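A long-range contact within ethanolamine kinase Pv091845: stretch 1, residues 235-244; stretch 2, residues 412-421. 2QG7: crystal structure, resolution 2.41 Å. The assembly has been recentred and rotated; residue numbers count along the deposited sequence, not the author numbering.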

# COMPACT_ATOMS: atom_id res chain seq x y z
N PHE D 235 -13.85 20.85 -16.47
CA PHE D 235 -12.49 21.22 -16.11
C PHE D 235 -11.64 19.98 -15.79
O PHE D 235 -10.45 20.10 -15.49
CB PHE D 235 -12.52 22.14 -14.89
CG PHE D 235 -12.67 23.60 -15.23
CD1 PHE D 235 -11.80 24.53 -14.69
CD2 PHE D 235 -13.67 24.05 -16.06
CE1 PHE D 235 -11.94 25.90 -14.98
CE2 PHE D 235 -13.79 25.41 -16.37
CZ PHE D 235 -12.93 26.32 -15.83
N LEU D 236 -12.26 18.80 -15.87
CA LEU D 236 -11.69 17.55 -15.42
C LEU D 236 -10.54 17.06 -16.29
O LEU D 236 -9.47 16.71 -15.77
CB LEU D 236 -12.80 16.49 -15.32
CG LEU D 236 -12.55 15.02 -15.00
CD1 LEU D 236 -11.69 14.81 -13.72
CD2 LEU D 236 -13.90 14.34 -14.88
N TRP D 237 -10.77 17.03 -17.59
CA TRP D 237 -9.81 16.48 -18.54
C TRP D 237 -8.64 17.42 -18.77
O TRP D 237 -7.54 16.98 -19.03
CB TRP D 237 -10.50 16.13 -19.85
CG TRP D 237 -11.77 15.46 -19.60
CD1 TRP D 237 -13.02 15.98 -19.76
CD2 TRP D 237 -11.96 14.13 -19.08
NE1 TRP D 237 -13.97 15.07 -19.40
CE2 TRP D 237 -13.35 13.92 -18.97
CE3 TRP D 237 -11.08 13.10 -18.70
CZ2 TRP D 237 -13.89 12.73 -18.51
CZ3 TRP D 237 -11.61 11.93 -18.25
CH2 TRP D 237 -13.01 11.75 -18.16
N ASN D 238 -8.90 18.71 -18.69
CA ASN D 238 -7.85 19.71 -18.67
C ASN D 238 -6.92 19.51 -17.48
O ASN D 238 -5.72 19.76 -17.59
CB ASN D 238 -8.49 21.11 -18.57
CG ASN D 238 -7.45 22.23 -18.65
OD1 ASN D 238 -6.98 22.59 -19.75
ND2 ASN D 238 -7.12 22.81 -17.48
N THR D 239 -7.47 19.08 -16.34
CA THR D 239 -6.73 18.90 -15.09
C THR D 239 -5.94 17.60 -15.13
O THR D 239 -4.76 17.59 -14.79
CB THR D 239 -7.65 18.93 -13.86
OG1 THR D 239 -8.34 20.18 -13.83
CG2 THR D 239 -6.88 18.82 -12.57
N ILE D 240 -6.60 16.51 -15.55
CA ILE D 240 -5.93 15.22 -15.71
C ILE D 240 -4.76 15.28 -16.69
O ILE D 240 -3.68 14.79 -16.40
CB ILE D 240 -6.92 14.08 -16.10
CG1 ILE D 240 -7.98 13.91 -15.03
CG2 ILE D 240 -6.18 12.75 -16.29
CD1 ILE D 240 -8.99 12.83 -15.36
N TRP D 241 -4.97 15.89 -17.85
CA TRP D 241 -3.88 16.11 -18.82
C TRP D 241 -2.81 17.05 -18.32
O TRP D 241 -1.65 16.90 -18.70
CB TRP D 241 -4.41 16.59 -20.19
CG TRP D 241 -5.10 15.50 -20.96
CD1 TRP D 241 -6.43 15.42 -21.25
CD2 TRP D 241 -4.50 14.33 -21.52
NE1 TRP D 241 -6.70 14.27 -21.95
CE2 TRP D 241 -5.54 13.57 -22.13
CE3 TRP D 241 -3.19 13.82 -21.55
CZ2 TRP D 241 -5.30 12.34 -22.78
CZ3 TRP D 241 -2.96 12.59 -22.20
CH2 TRP D 241 -4.01 11.87 -22.81
N LYS D 242 -3.17 18.00 -17.47
CA LYS D 242 -2.18 18.91 -16.90
C LYS D 242 -1.21 18.10 -16.02
O LYS D 242 -0.01 18.30 -16.07
CB LYS D 242 -2.88 19.99 -16.09
CG LYS D 242 -2.00 21.15 -15.52
CD LYS D 242 -2.67 21.63 -14.14
CE LYS D 242 -1.84 22.83 -13.53
NZ LYS D 242 -2.47 23.36 -12.23
N TYR D 243 -1.75 17.22 -15.20
CA TYR D 243 -0.93 16.38 -14.33
C TYR D 243 -0.01 15.44 -15.16
O TYR D 243 1.16 15.27 -14.85
CB TYR D 243 -1.79 15.55 -13.38
CG TYR D 243 -2.66 16.27 -12.38
CD1 TYR D 243 -2.33 17.56 -11.92
CD2 TYR D 243 -3.80 15.66 -11.88
CE1 TYR D 243 -3.15 18.22 -10.96
CE2 TYR D 243 -4.60 16.29 -10.94
CZ TYR D 243 -4.27 17.57 -10.47
OH TYR D 243 -5.09 18.18 -9.54
N PHE D 244 -0.57 14.87 -16.24
CA PHE D 244 0.13 13.97 -17.10
C PHE D 244 1.34 14.68 -17.69
O PHE D 244 2.46 14.16 -17.60
CB PHE D 244 -0.78 13.47 -18.20
CG PHE D 244 -0.11 12.54 -19.18
CD1 PHE D 244 -0.07 11.15 -18.93
CD2 PHE D 244 0.51 13.04 -20.34
CE1 PHE D 244 0.58 10.30 -19.84
CE2 PHE D 244 1.16 12.19 -21.23
CZ PHE D 244 1.20 10.83 -20.99
N PRO D 412 -17.79 4.41 -14.88
CA PRO D 412 -16.41 4.60 -15.35
C PRO D 412 -15.62 5.75 -14.69
O PRO D 412 -14.43 5.93 -14.99
CB PRO D 412 -16.61 4.95 -16.83
CG PRO D 412 -17.99 5.60 -16.89
CD PRO D 412 -18.81 4.92 -15.84
N PHE D 413 -16.26 6.59 -13.86
CA PHE D 413 -15.59 7.72 -13.23
C PHE D 413 -14.80 7.27 -11.99
O PHE D 413 -13.97 8.03 -11.48
CB PHE D 413 -16.59 8.83 -12.85
CG PHE D 413 -17.11 9.60 -14.02
CD1 PHE D 413 -18.20 9.13 -14.76
CD2 PHE D 413 -16.50 10.80 -14.40
CE1 PHE D 413 -18.66 9.83 -15.81
CE2 PHE D 413 -16.97 11.53 -15.50
CZ PHE D 413 -18.03 11.04 -16.20
N TYR D 414 -15.06 6.05 -11.54
CA TYR D 414 -14.27 5.42 -10.51
C TYR D 414 -12.77 5.38 -10.89
O TYR D 414 -11.89 5.86 -10.13
CB TYR D 414 -14.78 4.03 -10.31
CG TYR D 414 -15.88 3.88 -9.30
CD1 TYR D 414 -15.58 3.80 -7.93
CD2 TYR D 414 -17.23 3.76 -9.71
CE1 TYR D 414 -16.57 3.63 -6.99
CE2 TYR D 414 -18.25 3.58 -8.75
CZ TYR D 414 -17.90 3.51 -7.41
OH TYR D 414 -18.85 3.35 -6.46
N ILE D 415 -12.51 4.83 -12.08
CA ILE D 415 -11.17 4.80 -12.67
C ILE D 415 -10.61 6.17 -12.98
O ILE D 415 -9.40 6.40 -12.87
CB ILE D 415 -11.12 3.96 -13.97
CG1 ILE D 415 -11.47 2.49 -13.68
CG2 ILE D 415 -9.69 4.01 -14.58
CD1 ILE D 415 -12.01 1.83 -14.95
N CYS D 416 -11.47 7.06 -13.40
CA CYS D 416 -11.11 8.45 -13.67
C CYS D 416 -10.58 9.19 -12.38
O CYS D 416 -9.61 9.94 -12.39
CB CYS D 416 -12.36 9.15 -14.24
SG CYS D 416 -12.04 10.82 -14.70
N SER D 417 -11.28 8.96 -11.29
CA SER D 417 -10.89 9.43 -9.98
C SER D 417 -9.54 8.82 -9.50
O SER D 417 -8.73 9.52 -8.92
CB SER D 417 -12.02 9.04 -9.02
OG SER D 417 -11.63 9.27 -7.69
N HIS D 418 -9.31 7.52 -9.77
CA HIS D 418 -8.00 6.90 -9.53
C HIS D 418 -6.83 7.55 -10.30
O HIS D 418 -5.77 7.78 -9.74
CB HIS D 418 -8.04 5.40 -9.86
CG HIS D 418 -8.91 4.63 -8.94
ND1 HIS D 418 -8.86 4.77 -7.57
CD2 HIS D 418 -9.85 3.69 -9.19
CE1 HIS D 418 -9.73 3.94 -7.00
NE2 HIS D 418 -10.34 3.27 -7.97
N ILE D 419 -7.02 7.80 -11.58
CA ILE D 419 -6.00 8.40 -12.38
C ILE D 419 -5.70 9.82 -11.95
O ILE D 419 -4.54 10.22 -11.82
CB ILE D 419 -6.35 8.31 -13.89
CG1 ILE D 419 -6.39 6.82 -14.30
CG2 ILE D 419 -5.34 9.10 -14.72
CD1 ILE D 419 -6.98 6.51 -15.71
N ASN D 420 -6.76 10.59 -11.72
CA ASN D 420 -6.63 11.97 -11.25
C ASN D 420 -5.79 12.06 -9.97
O ASN D 420 -4.87 12.87 -9.89
CB ASN D 420 -8.03 12.60 -11.03
CG ASN D 420 -7.95 14.08 -10.65
OD1 ASN D 420 -7.66 14.93 -11.48
ND2 ASN D 420 -8.17 14.37 -9.38
N TRP D 421 -6.14 11.29 -8.96
CA TRP D 421 -5.46 11.39 -7.69
C TRP D 421 -4.13 10.65 -7.64
O TRP D 421 -3.29 10.98 -6.81
CB TRP D 421 -6.36 10.99 -6.53
CG TRP D 421 -7.42 12.06 -6.28
CD1 TRP D 421 -8.74 11.97 -6.57
CD2 TRP D 421 -7.21 13.39 -5.78
NE1 TRP D 421 -9.37 13.14 -6.25
CE2 TRP D 421 -8.46 14.03 -5.77
CE3 TRP D 421 -6.08 14.10 -5.33
CZ2 TRP D 421 -8.63 15.34 -5.33
CZ3 TRP D 421 -6.25 15.42 -4.89
CH2 TRP D 421 -7.51 16.03 -4.89
O HOH W 1 -6.95 16.88 -8.28

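Two helices from distant parts of the chain pack through a small, largely apolar interface, with no direct hydrogen bond between them and a single water joining their polar end. The axes of helix 236-244 and helix 413-421 approach to 9.8 Å, and their N-to-C directions differ by 41°, so the helices run broadly the same way while crossing obliquely. The backbones come nearest at Ile240 and Asn420, whose CA atoms lie 5.6 Å apart. Together the stretches bury 361 Å² against each other, and Asn420 contributes the largest share, 79 Å².

Cys416 organises the apolar part. Its CA-to-CB bond points toward the first helix, and its t rotamer places Cys416 SG among three side chains: 3.7 Å from Ile240 CD1, 3.7 Å from Trp237 CH2 and 4.0 Å from Leu236 CD2. Cys416 SG also lies 4.5 Å from the centroid of the Trp237 six-membered ring, 49° off the ring normal, an oblique sulfur-aromatic contact. A short, polarisable side chain suits this position, since it fills the space between the helices without needing a polar partner.

The first helix reaches this sulfur in different ways. Leu236 points toward the second helix, and its CD2 also meets the ring edge of Phe413, 4.2 Å from CE2. Trp237 starts away, yet the length of its indole brings the six-membered ring back to the contact, while NE1 is hydrogen-bonded elsewhere in the structure. Ile240 leaves its backbone sideways; with chi1 m and chi2 t, its CD1 extends to the sulfur, while its CG2 branch lies 4.1 Å from Ile419 CG2. The beta-branched pair thus adds methyl packing near the closest backbone approach.

Asn420 supplies the polar component. Its CB departs sideways, but chi1 near 180° carries the amide to the first helix, where Asn420 OD1 lies 3.4 Å from Tyr243 CE2 and 3.7 Å from Ile240 CG1. These are packing contacts, as both partners are carbon atoms. The other end of the amide is used differently: Asn420 ND2 donates to water 1 at 3.0 Å, and the same water is hydrogen-bonded to Tyr243 OH at 2.6 Å. Tyr243 therefore suits its place twice over, a ring carbon, Tyr243 CE2, packing against Asn420 OD1 and its hydroxyl reaching the bridging water.

Thr239 is only marginally involved, with 5 Å² of its surface covered by the second stretch. Its OG1 instead donates to Phe235 O at 2.7 Å, satisfying the hydroxyl within its own stretch.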